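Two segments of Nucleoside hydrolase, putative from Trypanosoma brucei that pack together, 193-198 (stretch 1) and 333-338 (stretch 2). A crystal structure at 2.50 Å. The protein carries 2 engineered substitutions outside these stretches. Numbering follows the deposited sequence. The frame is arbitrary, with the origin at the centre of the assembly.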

# COMPACT_ATOMS: atom_id res chain seq x y z
N VAL B 193 3.14 -19.07 -3.77
CA VAL B 193 4.21 -20.06 -3.87
C VAL B 193 5.08 -20.12 -2.61
O VAL B 193 5.28 -21.20 -2.05
CB VAL B 193 5.05 -19.87 -5.15
CG1 VAL B 193 6.33 -20.66 -5.07
CG2 VAL B 193 4.22 -20.35 -6.40
N LEU B 194 5.55 -18.96 -2.14
CA LEU B 194 6.42 -18.86 -0.96
C LEU B 194 5.71 -19.10 0.39
O LEU B 194 6.34 -19.56 1.32
CB LEU B 194 7.18 -17.54 -0.96
CG LEU B 194 8.19 -17.24 -2.09
CD1 LEU B 194 8.53 -15.74 -2.18
CD2 LEU B 194 9.48 -18.02 -1.96
N GLN B 195 4.42 -18.78 0.51
CA GLN B 195 3.66 -19.02 1.74
C GLN B 195 3.09 -20.44 1.86
O GLN B 195 2.56 -20.80 2.90
CB GLN B 195 2.50 -18.04 1.86
CG GLN B 195 2.89 -16.59 2.09
CD GLN B 195 3.65 -16.37 3.39
OE1 GLN B 195 4.82 -15.97 3.38
NE2 GLN B 195 3.01 -16.63 4.50
N HIS B 196 3.21 -21.25 0.80
CA HIS B 196 2.62 -22.59 0.79
C HIS B 196 3.21 -23.51 1.86
O HIS B 196 4.43 -23.59 2.00
CB HIS B 196 2.77 -23.24 -0.59
CG HIS B 196 2.43 -24.70 -0.59
ND1 HIS B 196 1.13 -25.15 -0.56
CD2 HIS B 196 3.21 -25.80 -0.56
CE1 HIS B 196 1.13 -26.47 -0.55
NE2 HIS B 196 2.38 -26.89 -0.54
N LYS B 197 2.34 -24.20 2.59
CA LYS B 197 2.77 -25.17 3.60
C LYS B 197 2.82 -26.55 2.98
O LYS B 197 1.85 -27.02 2.38
CB LYS B 197 1.78 -25.20 4.79
CG LYS B 197 1.60 -23.89 5.55
CD LYS B 197 2.92 -23.32 6.10
CE LYS B 197 2.69 -21.98 6.81
NZ LYS B 197 2.13 -20.97 5.84
N GLY B 198 3.94 -27.23 3.14
CA GLY B 198 4.03 -28.61 2.75
C GLY B 198 4.97 -28.93 1.60
O GLY B 198 4.89 -30.03 1.06
N ARG B 333 7.01 -16.37 10.97
CA ARG B 333 7.93 -16.72 9.88
C ARG B 333 8.57 -18.08 10.13
O ARG B 333 8.54 -18.60 11.25
CB ARG B 333 9.01 -15.65 9.67
CG ARG B 333 8.43 -14.30 9.38
CD ARG B 333 9.51 -13.27 9.24
NE ARG B 333 8.96 -11.94 9.06
CZ ARG B 333 9.67 -10.84 9.20
NH1 ARG B 333 10.96 -10.92 9.52
NH2 ARG B 333 9.09 -9.64 9.05
N TRP B 334 9.14 -18.64 9.07
CA TRP B 334 9.92 -19.88 9.10
C TRP B 334 10.85 -19.81 7.91
O TRP B 334 10.67 -18.95 7.04
CB TRP B 334 9.00 -21.11 9.06
CG TRP B 334 8.47 -21.47 7.71
CD1 TRP B 334 8.92 -22.47 6.91
CD2 TRP B 334 7.38 -20.85 7.00
NE1 TRP B 334 8.20 -22.52 5.75
CE2 TRP B 334 7.24 -21.54 5.77
CE3 TRP B 334 6.50 -19.79 7.29
CZ2 TRP B 334 6.27 -21.21 4.83
CZ3 TRP B 334 5.51 -19.46 6.34
CH2 TRP B 334 5.41 -20.17 5.12
N ARG B 335 11.87 -20.67 7.86
CA ARG B 335 12.83 -20.64 6.74
C ARG B 335 12.25 -21.35 5.52
O ARG B 335 12.44 -22.57 5.32
CB ARG B 335 14.16 -21.26 7.16
CG ARG B 335 14.94 -20.39 8.06
CD ARG B 335 16.28 -20.95 8.48
NE ARG B 335 16.68 -20.27 9.72
CZ ARG B 335 17.24 -19.06 9.78
NH1 ARG B 335 17.51 -18.39 8.66
NH2 ARG B 335 17.55 -18.53 10.97
N ASN B 336 11.55 -20.58 4.70
CA ASN B 336 10.79 -21.12 3.58
C ASN B 336 11.46 -21.04 2.24
O ASN B 336 10.93 -21.56 1.27
CB ASN B 336 9.44 -20.42 3.47
CG ASN B 336 9.56 -18.94 3.09
OD1 ASN B 336 10.59 -18.33 3.29
ND2 ASN B 336 8.48 -18.37 2.58
N CYS B 337 12.61 -20.38 2.18
CA CYS B 337 13.23 -20.10 0.88
C CYS B 337 14.76 -20.11 0.91
O CYS B 337 15.38 -19.51 1.79
CB CYS B 337 12.72 -18.77 0.37
SG CYS B 337 13.46 -18.19 -1.16
N ASN B 338 15.37 -20.81 -0.04
CA ASN B 338 16.82 -20.83 -0.20
C ASN B 338 17.22 -19.84 -1.28
O ASN B 338 16.93 -20.05 -2.45
CB ASN B 338 17.31 -22.24 -0.52
CG ASN B 338 18.83 -22.41 -0.34
OD1 ASN B 338 19.44 -21.78 0.53
ND2 ASN B 338 19.43 -23.26 -1.17

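What fastens the two segments together? A single hydrogen bond crosses between them, from Asn336 ND2 to Leu194 O, 2.8 Å long with an N-H...O angle of 150°. Asn336 points its CA-to-CB bond toward the other segment, and with chi1 at 66° (p) and chi2 at -22° its amide nitrogen meets the carbonyl of Leu194, a helical residue. The other side of the amide, OD1, is hydrogen-bonded elsewhere in the structure, so both polar ends of this buried side chain are satisfied.

How does Trp334 reach its partners when its CA-to-CB bond points only sideways? With chi1 at 79° (p) and chi2 at 102°, the indole swings its six-membered ring across to the first segment. Gln195 O lies at the ring's edge, near its plane, 3.7 Å from Trp334 CH2. Leu194 O and His196 O approach obliquely, so the ring borders three successive backbone carbonyls.

How does Lys197 come to lie over the Trp334 ring? Its chi angles run m, m, t, m, and the bends bring the chain over one face of the Trp334 ring. There Lys197 CE lies 4.0 Å from the centroid of the six-membered ring, 27° off the normal, a CH-pi contact. The same path carries Lys197 NZ to a hydrogen bond with Gln195 O, 3.0 Å away, within its own segment, so one carbonyl receives the lysine amine while also lining the indole edge.

Where does the contact become apolar? Leu194, in rotamer m, t, has its CA-to-CB bond sideways, yet its CD2 comes within 4.1 Å of Cys337 CB. The CA-to-CB bond of Cys337 points toward the first segment at the start of a strand, and this buried pair packs beside the Asn336 hydrogen bond. Leu194 thus contributes backbone to the polar link and side chain to the apolar one.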